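Local coordinates for protein 3-oxosteroid 1-dehydrogenase (Sterolibacterium denitrificans, PDB 7P18) that probably uses FAD to introduce a 1,2 double bond into 3-oxosteroids, giving 3-oxo-delta(1)-steroids, and is seen here with androsta-1,4-diene-3,17-dione, at residues 15-20 against 545-550; 231-236 against 301-306; 265-270 against 522-527; 506-511 against 551-556. One frame throughout, in Å; residues are numbered along the deposited sequence.

Contact 1. Residues 15-20 against 545-550; sequences SGAGAM and PAMTFG. With FAD (flavin-adenine dinucleotide), chain C.
Ala546 O accepts the backbone N-H of Gly550, with N to O at 3.0 Å, and the same oxygen faces Gly18 across the contact. Gly18 CA lies 3.6 Å from Ala546 O. The backbones come very near here: Gly18 CA and Met547 CA are 4.1 Å apart. A beta carbon on Gly18 would clash with Ala546 O. One on Gly550 would clash with Gly18 O. Two glycines, one on each helix, thus permit this approach. Ala546 CB adds a van der Waals contact of 4.1 Å with Gly18 CA. Gly16 and Ala19 fit the GxGxxA pattern of Rossmann-type dinucleotide-binding folds, in keeping with the bound FAD. Gly16 is the N-cap of helix 17-28, and its CA stands 3.3 Å from FAD O5B. A side chain at Gly16 would run into the phosphate oxygen O1P. The start of the helix therefore sits close to the diphosphate, and its dipole probably favours the negative charge there. Met547 covers the flank of this first turn. Its CG lies beside its own backbone N (chi1 -79°) and meets Ala17 O at 3.7 Å. Met547 SD reaches Ala17 CB at 4.1 Å. Ala17 N is hydrogen-bonded to Ser46 OG, and the methyl group of Ala17 also touches Met212 and Leu216 of helix 208-222.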
# COMPACT_ATOMS: atom_id res chain seq x y z
N SER A 15 -10.95 10.25 4.25
CA SER A 15 -11.71 9.55 3.20
C SER A 15 -10.84 8.51 2.51
O SER A 15 -11.08 8.26 1.34
CB SER A 15 -12.36 10.50 2.20
OG SER A 15 -11.36 11.20 1.49
N GLY A 16 -9.96 7.80 3.24
CA GLY A 16 -9.39 6.56 2.70
C GLY A 16 -10.45 5.46 2.64
O GLY A 16 -11.59 5.72 3.01
N ALA A 17 -10.08 4.28 2.21
CA ALA A 17 -11.03 3.16 2.02
C ALA A 17 -11.62 2.77 3.38
O ALA A 17 -12.85 2.53 3.47
CB ALA A 17 -10.32 2.03 1.34
N GLY A 18 -10.78 2.65 4.41
CA GLY A 18 -11.25 2.27 5.77
C GLY A 18 -12.34 3.22 6.24
O GLY A 18 -13.43 2.79 6.69
N ALA A 19 -12.09 4.52 6.10
CA ALA A 19 -13.02 5.59 6.53
C ALA A 19 -14.33 5.50 5.76
O ALA A 19 -15.39 5.55 6.41
CB ALA A 19 -12.36 6.95 6.38
N MET A 20 -14.29 5.37 4.44
CA MET A 20 -15.52 5.37 3.62
C MET A 20 -16.32 4.08 3.86
O MET A 20 -17.59 4.15 3.92
CB MET A 20 -15.16 5.58 2.14
CG MET A 20 -14.61 7.02 1.85
SD MET A 20 -14.67 7.43 0.05
CE MET A 20 -13.24 6.54 -0.54
N PRO A 545 -6.89 -4.74 6.93
CA PRO A 545 -7.08 -4.23 8.29
C PRO A 545 -7.84 -2.91 8.35
O PRO A 545 -8.67 -2.76 9.25
CB PRO A 545 -5.66 -4.16 8.83
CG PRO A 545 -4.96 -5.32 8.11
CD PRO A 545 -5.50 -5.17 6.70
N ALA A 546 -7.56 -1.97 7.44
CA ALA A 546 -8.22 -0.64 7.46
C ALA A 546 -9.73 -0.86 7.33
O ALA A 546 -10.51 -0.35 8.16
CB ALA A 546 -7.68 0.27 6.37
N MET A 547 -10.13 -1.59 6.32
CA MET A 547 -11.56 -1.82 6.04
C MET A 547 -12.18 -2.74 7.10
O MET A 547 -13.35 -2.50 7.45
CB MET A 547 -11.80 -2.28 4.60
CG MET A 547 -11.75 -1.05 3.60
SD MET A 547 -12.59 -1.27 2.09
CE MET A 547 -11.87 -2.77 1.46
N THR A 548 -11.47 -3.75 7.59
CA THR A 548 -12.06 -4.75 8.52
C THR A 548 -12.32 -4.06 9.87
O THR A 548 -13.41 -4.20 10.41
CB THR A 548 -11.20 -6.01 8.65
OG1 THR A 548 -11.09 -6.64 7.38
CG2 THR A 548 -11.79 -6.94 9.71
N PHE A 549 -11.38 -3.26 10.38
CA PHE A 549 -11.59 -2.55 11.66
C PHE A 549 -12.57 -1.39 11.45
O PHE A 549 -13.27 -1.05 12.41
CB PHE A 549 -10.26 -2.27 12.36
CG PHE A 549 -9.68 -3.52 12.98
CD1 PHE A 549 -10.27 -4.10 14.09
CD2 PHE A 549 -8.63 -4.19 12.37
CE1 PHE A 549 -9.76 -5.28 14.63
CE2 PHE A 549 -8.16 -5.38 12.88
CZ PHE A 549 -8.72 -5.93 14.01
N GLY A 550 -12.68 -0.83 10.24
CA GLY A 550 -13.73 0.16 9.94
C GLY A 550 -15.11 -0.46 10.10
O GLY A 550 -15.97 0.15 10.77
PA FAD C . -5.34 6.97 3.40
O1A FAD C . -5.82 6.02 2.36
O2A FAD C . -4.12 7.74 2.97
O5B FAD C . -6.53 7.95 3.74
C5B FAD C . -6.34 8.97 4.75
C4B FAD C . -7.10 10.19 4.34
O4B FAD C . -7.21 11.08 5.48
C3B FAD C . -6.48 11.02 3.20
O3B FAD C . -7.44 11.29 2.18
C2B FAD C . -5.99 12.28 3.90
O2B FAD C . -5.88 13.40 3.03
C1B FAD C . -6.98 12.40 5.05
N9A FAD C . -6.52 13.22 6.18
C8A FAD C . -5.26 13.37 6.67
N7A FAD C . -5.19 14.28 7.65
C5A FAD C . -6.51 14.69 7.82
C6A FAD C . -7.11 15.62 8.70
N6A FAD C . -6.43 16.38 9.57
N1A FAD C . -8.44 15.79 8.61
C2A FAD C . -9.12 15.06 7.71
N3A FAD C . -8.65 14.22 6.78
C4A FAD C . -7.33 14.05 6.92
N1 FAD C . -1.88 -1.59 0.81
C2 FAD C . -2.61 -2.72 0.68
O2 FAD C . -3.03 -3.34 1.68
N3 FAD C . -2.95 -3.20 -0.53
C4 FAD C . -2.35 -2.76 -1.69
O4 FAD C . -2.78 -3.17 -2.76
C4X FAD C . -1.55 -1.59 -1.61
N5 FAD C . -0.99 -1.11 -2.70
C5X FAD C . -0.28 0.07 -2.60
C6 FAD C . 0.25 0.66 -3.77
C7 FAD C . 0.85 1.91 -3.74
C7M FAD C . 1.38 2.54 -5.01
C8 FAD C . 0.88 2.62 -2.53
C8M FAD C . 1.51 4.01 -2.48
C9 FAD C . 0.45 2.02 -1.37
C9A FAD C . -0.19 0.77 -1.37
N10 FAD C . -0.66 0.14 -0.21
C10 FAD C . -1.38 -1.04 -0.29
C1' FAD C . -0.64 0.84 1.08
C2' FAD C . -2.01 1.52 1.32
O2' FAD C . -2.40 2.36 0.24
C3' FAD C . -2.06 2.32 2.63
O3' FAD C . -1.36 1.66 3.69
C4' FAD C . -3.49 2.64 3.02
O4' FAD C . -4.11 3.27 1.91
C5' FAD C . -3.62 3.50 4.25
O5' FAD C . -5.02 3.78 4.40
P FAD C . -5.52 4.87 5.45
O1P FAD C . -6.98 4.86 5.26
O2P FAD C . -4.90 4.73 6.76
O3P FAD C . -4.96 6.27 4.81

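Contact 2. Residues 231-236 against 301-306; sequences TPFESL and GDTIRA. With FAD (flavin-adenine dinucleotide), chain C.
Phe233 and Asp302 share the exocyclic amino group of the FAD adenine. N6A donates to Phe233 O at 3.1 Å and to Asp302 OD2 at 2.9 Å. The backbone of Phe233 also donates, from N to adenine N1A, at 2.9 Å. Between the two segments the contact is mainly apolar. The Phe233 ring carries Thr303 CG2 over one face, in a CH-pi contact 4.0 Å from the ring centroid. The opposite face has Ser235 N above its centre. Ala306 CB sits at the ring edge, in plane, 3.6 Å from Phe233 CZ. CG of Phe233 is anti to the backbone N (chi1 166°), on the side of the helix; FAD N6A lies near the edge of the ring. An alanine at Phe233 would keep both backbone bonds to FAD but would probably open a gap against Thr303 and Ala306, leaving strand and helix less firmly spaced. Further along, Leu236 CD1 packs on Ala306 O, and a water accepts from Leu236 N and donates to Ala306 O. Outside this shell, Asp302 OD2 forms a salt bridge with Lys38 and OD1 bonds to Thr300 OG1; the link from Arg305 NH2 to OD1 is weak. Glu234 and Ser235 form a classic beta bulge opposite Val250 of strand 245-253. The adenine is thus read at an acceptor, N1A, and a donor, N6A. A guanine, with an N-H and a carbonyl at these places, would not match this pattern.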
# COMPACT_ATOMS: atom_id res chain seq x y z
N THR A 231 -11.73 20.13 4.37
CA THR A 231 -12.27 20.28 5.75
C THR A 231 -11.42 19.46 6.71
O THR A 231 -11.82 18.40 7.16
CB THR A 231 -13.76 19.88 5.81
OG1 THR A 231 -14.48 20.69 4.89
CG2 THR A 231 -14.35 20.07 7.19
N PRO A 232 -10.20 19.93 7.02
CA PRO A 232 -9.31 19.21 7.91
C PRO A 232 -9.79 19.19 9.37
O PRO A 232 -10.16 20.23 9.92
CB PRO A 232 -7.98 19.99 7.84
CG PRO A 232 -8.39 21.38 7.39
CD PRO A 232 -9.58 21.17 6.50
N PHE A 233 -9.74 18.00 9.97
CA PHE A 233 -9.72 17.84 11.43
C PHE A 233 -8.59 18.67 12.02
O PHE A 233 -7.45 18.64 11.48
CB PHE A 233 -9.59 16.36 11.79
CG PHE A 233 -9.23 16.11 13.23
CD1 PHE A 233 -7.92 16.18 13.63
CD2 PHE A 233 -10.21 15.75 14.15
CE1 PHE A 233 -7.58 15.92 14.95
CE2 PHE A 233 -9.86 15.49 15.46
CZ PHE A 233 -8.56 15.59 15.86
N GLU A 234 -8.86 19.32 13.15
CA GLU A 234 -7.85 20.01 13.98
C GLU A 234 -7.74 19.44 15.39
O GLU A 234 -6.63 19.37 15.91
CB GLU A 234 -8.27 21.47 14.22
CG GLU A 234 -8.19 22.35 13.02
CD GLU A 234 -8.18 23.83 13.37
OE1 GLU A 234 -8.37 24.22 14.59
OE2 GLU A 234 -7.97 24.58 12.41
N SER A 235 -8.85 19.14 16.04
CA SER A 235 -8.79 18.72 17.46
C SER A 235 -10.05 17.94 17.87
O SER A 235 -11.05 17.96 17.18
CB SER A 235 -8.55 19.93 18.35
OG SER A 235 -9.64 20.81 18.25
N LEU A 236 -9.95 17.26 18.98
CA LEU A 236 -11.07 16.48 19.57
C LEU A 236 -11.82 17.37 20.57
O LEU A 236 -11.17 18.18 21.25
CB LEU A 236 -10.45 15.26 20.27
CG LEU A 236 -9.84 14.20 19.35
CD1 LEU A 236 -8.96 13.22 20.13
CD2 LEU A 236 -10.92 13.48 18.62
N GLY A 301 -0.07 13.14 10.52
CA GLY A 301 -0.14 12.72 11.94
C GLY A 301 -1.06 13.64 12.76
O GLY A 301 -0.93 13.65 13.99
N ASP A 302 -1.98 14.35 12.11
CA ASP A 302 -2.82 15.40 12.74
C ASP A 302 -3.73 14.78 13.84
O ASP A 302 -3.90 15.39 14.88
CB ASP A 302 -3.70 16.11 11.73
CG ASP A 302 -2.96 16.82 10.59
OD1 ASP A 302 -1.78 17.11 10.76
OD2 ASP A 302 -3.60 17.07 9.57
N THR A 303 -4.30 13.62 13.60
CA THR A 303 -5.22 12.96 14.59
C THR A 303 -4.40 12.21 15.62
O THR A 303 -4.88 12.05 16.77
CB THR A 303 -6.25 12.05 13.92
OG1 THR A 303 -5.55 10.92 13.38
CG2 THR A 303 -7.03 12.76 12.85
N ILE A 304 -3.20 11.73 15.27
CA ILE A 304 -2.32 11.02 16.21
C ILE A 304 -1.93 11.99 17.33
O ILE A 304 -2.08 11.66 18.54
CB ILE A 304 -1.10 10.39 15.48
CG1 ILE A 304 -1.56 9.25 14.57
CG2 ILE A 304 -0.08 9.93 16.48
CD1 ILE A 304 -0.49 8.69 13.64
N ARG A 305 -1.48 13.18 16.96
CA ARG A 305 -1.03 14.20 17.96
C ARG A 305 -2.22 14.56 18.88
O ARG A 305 -2.05 14.58 20.10
CB ARG A 305 -0.46 15.42 17.22
CG ARG A 305 0.92 15.17 16.62
CD ARG A 305 1.63 16.44 16.09
NE ARG A 305 0.72 17.39 15.42
CZ ARG A 305 0.36 17.34 14.14
NH1 ARG A 305 0.82 16.40 13.33
NH2 ARG A 305 -0.47 18.24 13.67
N ALA A 306 -3.38 14.81 18.29
CA ALA A 306 -4.59 15.28 19.01
C ALA A 306 -5.07 14.21 20.00
O ALA A 306 -5.44 14.56 21.15
CB ALA A 306 -5.64 15.63 18.01
PA FAD C . -5.34 6.97 3.40
O1A FAD C . -5.82 6.02 2.36
O2A FAD C . -4.12 7.74 2.97
O5B FAD C . -6.53 7.95 3.74
C5B FAD C . -6.34 8.97 4.75
C4B FAD C . -7.10 10.19 4.34
O4B FAD C . -7.21 11.08 5.48
C3B FAD C . -6.48 11.02 3.20
O3B FAD C . -7.44 11.29 2.18
C2B FAD C . -5.99 12.28 3.90
O2B FAD C . -5.88 13.40 3.03
C1B FAD C . -6.98 12.40 5.05
N9A FAD C . -6.52 13.22 6.18
C8A FAD C . -5.26 13.37 6.67
N7A FAD C . -5.19 14.28 7.65
C5A FAD C . -6.51 14.69 7.82
C6A FAD C . -7.11 15.62 8.70
N6A FAD C . -6.43 16.38 9.57
N1A FAD C . -8.44 15.79 8.61
C2A FAD C . -9.12 15.06 7.71
N3A FAD C . -8.65 14.22 6.78
C4A FAD C . -7.33 14.05 6.92
N1 FAD C . -1.88 -1.59 0.81
C2 FAD C . -2.61 -2.72 0.68
O2 FAD C . -3.03 -3.34 1.68
N3 FAD C . -2.95 -3.20 -0.53
C4 FAD C . -2.35 -2.76 -1.69
O4 FAD C . -2.78 -3.17 -2.76
C4X FAD C . -1.55 -1.59 -1.61
N5 FAD C . -0.99 -1.11 -2.70
C5X FAD C . -0.28 0.07 -2.60
C6 FAD C . 0.25 0.66 -3.77
C7 FAD C . 0.85 1.91 -3.74
C7M FAD C . 1.38 2.54 -5.01
C8 FAD C . 0.88 2.62 -2.53
C8M FAD C . 1.51 4.01 -2.48
C9 FAD C . 0.45 2.02 -1.37
C9A FAD C . -0.19 0.77 -1.37
N10 FAD C . -0.66 0.14 -0.21
C10 FAD C . -1.38 -1.04 -0.29
C1' FAD C . -0.64 0.84 1.08
C2' FAD C . -2.01 1.52 1.32
O2' FAD C . -2.40 2.36 0.24
C3' FAD C . -2.06 2.32 2.63
O3' FAD C . -1.36 1.66 3.69
C4' FAD C . -3.49 2.64 3.02
O4' FAD C . -4.11 3.27 1.91
C5' FAD C . -3.62 3.50 4.25
O5' FAD C . -5.02 3.78 4.40
P FAD C . -5.52 4.87 5.45
O1P FAD C . -6.98 4.86 5.26
O2P FAD C . -4.90 4.73 6.76
O3P FAD C . -4.96 6.27 4.81
O HOH W 1 -7.33 16.98 20.52

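Contact 3. Residues 265-270 against 522-527; sequences GVVLGA and YCIGNN. With FAD (flavin-adenine dinucleotide), chain C.
Val266 O accepts the N-H of Tyr522 at 2.9 Å, the first of three backbone bonds that join the segments as parallel strands. Tyr522 O in turn accepts Leu268 N at 2.8 Å. Leu268 O takes Ile524 N at 3.0 Å and also receives a CA-H...O contact from Cys523. Val267 and Tyr522 put their side chains on one face of the sheet, Leu268 and Cys523 on the other. Beyond the strands the next bond comes from a side chain. Asn527 OD1 accepts Ala270 N at 3.1 Å and is also hydrogen-bonded to Thr303 OG1, so two groups grip this buried oxygen. CG of Asn527 lies anti to its backbone N (chi1 -156°), which puts CG on the side of Ala270, and OD1 then meets the N-H. Asn526 serves the cofactor instead. Its N donates to FAD O2P at 2.8 Å, and its ND2 donates to FAD O3' at 3.0 Å. A beta carbon on Gly525 would clash with O2P. Tyr522 OH is satisfied by His556 ND1. Val267 CG1 meets Ile524 CD1 at 4.1 Å. In the five-stranded parallel Rossmann-type sheet, strand 265-268 lies between strand 10-13 and the outermost strand 521-523. Helix 543-559 packs on Val267, Tyr522 and Ile524, while Thr303 of helix 302-309 touches Leu268 on the other face.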
# COMPACT_ATOMS: atom_id res chain seq x y z
N GLY A 265 -20.05 8.34 18.07
CA GLY A 265 -18.61 8.07 17.95
C GLY A 265 -17.92 8.87 16.87
O GLY A 265 -18.56 9.29 15.91
N VAL A 266 -16.62 9.04 17.09
CA VAL A 266 -15.66 9.64 16.12
C VAL A 266 -14.74 8.51 15.69
O VAL A 266 -14.10 7.92 16.57
CB VAL A 266 -14.86 10.78 16.77
CG1 VAL A 266 -13.71 11.24 15.89
CG2 VAL A 266 -15.79 11.94 17.14
N VAL A 267 -14.64 8.30 14.38
CA VAL A 267 -13.73 7.29 13.80
C VAL A 267 -12.55 8.03 13.16
O VAL A 267 -12.80 8.76 12.17
CB VAL A 267 -14.44 6.39 12.79
CG1 VAL A 267 -13.49 5.34 12.22
CG2 VAL A 267 -15.67 5.76 13.40
N LEU A 268 -11.35 7.86 13.71
CA LEU A 268 -10.12 8.44 13.13
C LEU A 268 -9.60 7.48 12.06
O LEU A 268 -9.03 6.43 12.42
CB LEU A 268 -9.09 8.65 14.24
CG LEU A 268 -9.55 9.60 15.36
CD1 LEU A 268 -8.46 9.74 16.39
CD2 LEU A 268 -10.00 10.96 14.81
N GLY A 269 -9.78 7.85 10.80
CA GLY A 269 -9.20 7.14 9.64
C GLY A 269 -8.43 8.08 8.72
O GLY A 269 -8.66 8.06 7.52
N ALA A 270 -7.52 8.85 9.30
CA ALA A 270 -6.83 9.97 8.63
C ALA A 270 -5.46 9.56 8.12
O ALA A 270 -4.69 10.46 7.76
CB ALA A 270 -6.71 11.12 9.59
N TYR A 522 -12.75 5.86 18.09
CA TYR A 522 -12.32 4.69 17.31
C TYR A 522 -11.18 5.13 16.39
O TYR A 522 -11.08 6.33 16.08
CB TYR A 522 -13.49 4.13 16.52
CG TYR A 522 -14.62 3.65 17.40
CD1 TYR A 522 -15.52 4.55 17.95
CD2 TYR A 522 -14.77 2.31 17.71
CE1 TYR A 522 -16.54 4.13 18.81
CE2 TYR A 522 -15.81 1.87 18.53
CZ TYR A 522 -16.71 2.77 19.07
OH TYR A 522 -17.73 2.32 19.87
N CYS A 523 -10.39 4.18 15.91
CA CYS A 523 -9.24 4.49 15.04
C CYS A 523 -8.92 3.27 14.19
O CYS A 523 -8.87 2.15 14.74
CB CYS A 523 -8.06 4.92 15.89
SG CYS A 523 -6.61 5.42 14.92
N ILE A 524 -8.72 3.50 12.89
CA ILE A 524 -8.55 2.41 11.90
C ILE A 524 -7.44 2.80 10.91
O ILE A 524 -7.12 3.98 10.79
CB ILE A 524 -9.89 2.13 11.20
CG1 ILE A 524 -10.31 3.31 10.32
CG2 ILE A 524 -10.98 1.76 12.19
CD1 ILE A 524 -11.51 3.05 9.50
N GLY A 525 -6.95 1.83 10.15
CA GLY A 525 -5.95 2.08 9.11
C GLY A 525 -4.64 2.56 9.67
O GLY A 525 -4.28 2.20 10.82
N ASN A 526 -3.86 3.30 8.89
CA ASN A 526 -2.47 3.64 9.31
C ASN A 526 -2.48 4.70 10.42
O ASN A 526 -1.41 4.97 11.01
CB ASN A 526 -1.60 4.10 8.14
CG ASN A 526 -1.37 3.05 7.09
OD1 ASN A 526 -1.75 1.87 7.27
ND2 ASN A 526 -0.74 3.47 5.99
N ASN A 527 -3.64 5.28 10.72
CA ASN A 527 -3.87 6.13 11.92
C ASN A 527 -3.67 5.29 13.19
O ASN A 527 -3.34 5.87 14.23
CB ASN A 527 -5.26 6.74 11.83
CG ASN A 527 -5.50 8.02 12.58
OD1 ASN A 527 -6.38 8.76 12.19
ND2 ASN A 527 -4.78 8.26 13.66
PA FAD C . -5.34 6.97 3.40
O1A FAD C . -5.82 6.02 2.36
O2A FAD C . -4.12 7.74 2.97
O5B FAD C . -6.53 7.95 3.74
C5B FAD C . -6.34 8.97 4.75
C4B FAD C . -7.10 10.19 4.34
O4B FAD C . -7.21 11.08 5.48
C3B FAD C . -6.48 11.02 3.20
O3B FAD C . -7.44 11.29 2.18
C2B FAD C . -5.99 12.28 3.90
O2B FAD C . -5.88 13.40 3.03
C1B FAD C . -6.98 12.40 5.05
N9A FAD C . -6.52 13.22 6.18
C8A FAD C . -5.26 13.37 6.67
N7A FAD C . -5.19 14.28 7.65
C5A FAD C . -6.51 14.69 7.82
C6A FAD C . -7.11 15.62 8.70
N6A FAD C . -6.43 16.38 9.57
N1A FAD C . -8.44 15.79 8.61
C2A FAD C . -9.12 15.06 7.71
N3A FAD C . -8.65 14.22 6.78
C4A FAD C . -7.33 14.05 6.92
N1 FAD C . -1.88 -1.59 0.81
C2 FAD C . -2.61 -2.72 0.68
O2 FAD C . -3.03 -3.34 1.68
N3 FAD C . -2.95 -3.20 -0.53
C4 FAD C . -2.35 -2.76 -1.69
O4 FAD C . -2.78 -3.17 -2.76
C4X FAD C . -1.55 -1.59 -1.61
N5 FAD C . -0.99 -1.11 -2.70
C5X FAD C . -0.28 0.07 -2.60
C6 FAD C . 0.25 0.66 -3.77
C7 FAD C . 0.85 1.91 -3.74
C7M FAD C . 1.38 2.54 -5.01
C8 FAD C . 0.88 2.62 -2.53
C8M FAD C . 1.51 4.01 -2.48
C9 FAD C . 0.45 2.02 -1.37
C9A FAD C . -0.19 0.77 -1.37
N10 FAD C . -0.66 0.14 -0.21
C10 FAD C . -1.38 -1.04 -0.29
C1' FAD C . -0.64 0.84 1.08
C2' FAD C . -2.01 1.52 1.32
O2' FAD C . -2.40 2.36 0.24
C3' FAD C . -2.06 2.32 2.63
O3' FAD C . -1.36 1.66 3.69
C4' FAD C . -3.49 2.64 3.02
O4' FAD C . -4.11 3.27 1.91
C5' FAD C . -3.62 3.50 4.25
O5' FAD C . -5.02 3.78 4.40
P FAD C . -5.52 4.87 5.45
O1P FAD C . -6.98 4.86 5.26
O2P FAD C . -4.90 4.73 6.76
O3P FAD C . -4.96 6.27 4.81

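Contact 4. Residues 506-511 against 551-556; sequences KDARVL and FRAANH
Arg552 reaches Lys506 and Asp507 through two torsions: CG stands beside the backbone N (chi1 -66°), and a bend at chi3 (63°) sets NE back toward the loop. NE donates to Lys506 O at 2.8 Å, tilted from the carbonyl plane. NH2 donates to Asp507 OD1 at 2.9 Å, on the syn side of the carboxylate, and completes a salt bridge. The carboxylate and guanidinium planes are 18° apart, but NH2 stands out of the carboxylate plane and the bond is bent. A water donates to both Asp507 OD1 and Arg552 O, each at 2.7 Å, and adds a second tie between the two residues. The third nitrogen, NH1, turns to Glu92 and Ser93 of helix 84-104. An alanine at Arg552 would probably leave Asp507 and Glu92 without this positive partner and Lys506 O without this donor. One helix turn later, CG of His556 is anti to its backbone N, on the side of the loop. Asp507 and Arg509 meet the ring from the same side, at CD2 and at CE1. His556 CD2 lies 3.7 Å from Asp507 CG, and His556 CE1 lies 3.7 Å from Arg509 CD. His556 NE2 comes over one face of the Arg509 guanidinium, near the rim, its ND1 being held by Tyr522; Arg509 NE is in a salt bridge with Asp505. Deeper in, Ala508 CB meets Ala553 CB at 4.0 Å. The contact lies away from the cofactor and the bound steroid. It fastens the loop before strand 509-511 to helix 543-559, which packs against the parallel sheet of the Rossmann-type FAD-binding fold.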
# COMPACT_ATOMS: atom_id res chain seq x y z
N LYS A 506 -10.04 -4.83 19.91
CA LYS A 506 -10.61 -5.68 18.83
C LYS A 506 -11.76 -4.98 18.12
O LYS A 506 -12.12 -5.42 17.03
CB LYS A 506 -11.06 -7.01 19.43
CG LYS A 506 -12.23 -6.88 20.39
CD LYS A 506 -12.78 -8.20 20.86
CE LYS A 506 -13.91 -7.97 21.84
NZ LYS A 506 -14.22 -9.25 22.49
N ASP A 507 -12.34 -3.95 18.70
CA ASP A 507 -13.49 -3.22 18.13
C ASP A 507 -13.06 -1.82 17.67
O ASP A 507 -13.93 -0.95 17.45
CB ASP A 507 -14.63 -3.19 19.14
CG ASP A 507 -15.21 -4.58 19.38
OD1 ASP A 507 -15.55 -5.23 18.39
OD2 ASP A 507 -15.27 -4.99 20.56
N ALA A 508 -11.76 -1.61 17.53
CA ALA A 508 -11.12 -0.37 17.03
C ALA A 508 -11.25 0.78 18.02
O ALA A 508 -11.01 1.96 17.61
CB ALA A 508 -11.70 -0.02 15.69
N ARG A 509 -11.54 0.50 19.29
CA ARG A 509 -11.62 1.57 20.31
C ARG A 509 -10.21 2.02 20.65
O ARG A 509 -9.32 1.17 20.88
CB ARG A 509 -12.36 1.08 21.56
CG ARG A 509 -13.83 0.84 21.28
CD ARG A 509 -14.64 0.65 22.57
NE ARG A 509 -14.28 -0.59 23.21
CZ ARG A 509 -14.85 -1.07 24.30
NH1 ARG A 509 -15.82 -0.38 24.90
NH2 ARG A 509 -14.45 -2.22 24.80
N VAL A 510 -9.99 3.33 20.69
CA VAL A 510 -8.68 3.83 21.14
C VAL A 510 -8.51 3.54 22.64
O VAL A 510 -9.41 3.87 23.44
CB VAL A 510 -8.50 5.32 20.79
CG1 VAL A 510 -7.21 5.86 21.34
CG2 VAL A 510 -8.59 5.51 19.28
N LEU A 511 -7.33 3.06 23.01
CA LEU A 511 -6.95 2.77 24.42
C LEU A 511 -6.00 3.83 24.96
O LEU A 511 -5.09 4.30 24.23
CB LEU A 511 -6.29 1.38 24.47
CG LEU A 511 -7.12 0.22 23.89
CD1 LEU A 511 -6.44 -1.11 24.06
CD2 LEU A 511 -8.49 0.14 24.55
N PHE A 551 -15.28 -1.64 9.54
CA PHE A 551 -16.50 -2.49 9.66
C PHE A 551 -16.80 -2.76 11.14
O PHE A 551 -17.97 -2.53 11.59
CB PHE A 551 -16.26 -3.73 8.81
CG PHE A 551 -17.41 -4.71 8.71
CD1 PHE A 551 -18.46 -4.47 7.83
CD2 PHE A 551 -17.40 -5.89 9.42
CE1 PHE A 551 -19.48 -5.41 7.67
CE2 PHE A 551 -18.40 -6.84 9.26
CZ PHE A 551 -19.46 -6.58 8.42
N ARG A 552 -15.82 -3.28 11.89
CA ARG A 552 -15.98 -3.58 13.34
C ARG A 552 -16.30 -2.29 14.14
O ARG A 552 -17.10 -2.39 15.07
CB ARG A 552 -14.80 -4.34 13.92
CG ARG A 552 -14.63 -5.75 13.36
CD ARG A 552 -13.63 -6.57 14.18
NE ARG A 552 -14.08 -6.76 15.55
CZ ARG A 552 -14.74 -7.84 16.03
NH1 ARG A 552 -15.03 -8.87 15.25
NH2 ARG A 552 -15.09 -7.87 17.31
N ALA A 553 -15.69 -1.14 13.82
CA ALA A 553 -15.99 0.13 14.52
C ALA A 553 -17.47 0.44 14.37
O ALA A 553 -18.13 0.74 15.40
CB ALA A 553 -15.14 1.29 14.02
N ALA A 554 -17.97 0.47 13.14
CA ALA A 554 -19.37 0.80 12.82
C ALA A 554 -20.28 -0.19 13.56
O ALA A 554 -21.23 0.23 14.22
CB ALA A 554 -19.64 0.76 11.35
N ASN A 555 -19.94 -1.47 13.51
CA ASN A 555 -20.73 -2.54 14.17
C ASN A 555 -20.79 -2.26 15.68
O ASN A 555 -21.89 -2.36 16.27
CB ASN A 555 -20.16 -3.93 13.87
CG ASN A 555 -20.35 -4.40 12.46
OD1 ASN A 555 -21.11 -3.81 11.67
ND2 ASN A 555 -19.66 -5.48 12.13
N HIS A 556 -19.67 -1.88 16.29
CA HIS A 556 -19.59 -1.66 17.74
C HIS A 556 -20.46 -0.46 18.12
O HIS A 556 -21.20 -0.54 19.15
CB HIS A 556 -18.15 -1.50 18.22
CG HIS A 556 -18.05 -1.47 19.70
ND1 HIS A 556 -18.08 -0.30 20.41
CD2 HIS A 556 -17.99 -2.48 20.61
CE1 HIS A 556 -17.99 -0.58 21.70
NE2 HIS A 556 -17.87 -1.91 21.83
O HOH W 2 -17.35 -4.73 16.48

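Contacts 1, 2 and 3 all touch FAD. Contact 2 holds the adenine, contact 1 lies by the diphosphate, and contact 3 reaches both a phosphate and the ribityl chain. The centres of contacts 1 and 3 are 8 Å apart, and Ile524 CD1 rests 3.4 Å from Gly18 C. Contacts 2 and 3 meet where Thr303 OG1 lies 2.6 Å from Asn527 OD1. Contact 4 shares helix 543-559 with contact 1 and joins contact 3 through Tyr522 OH, 2.7 Å from His556 ND1. It is more remote, the side chain of Ala508 being about 12 Å from FAD. The bound steroid is about 11 Å from the side chain of Ala546 in contact 1.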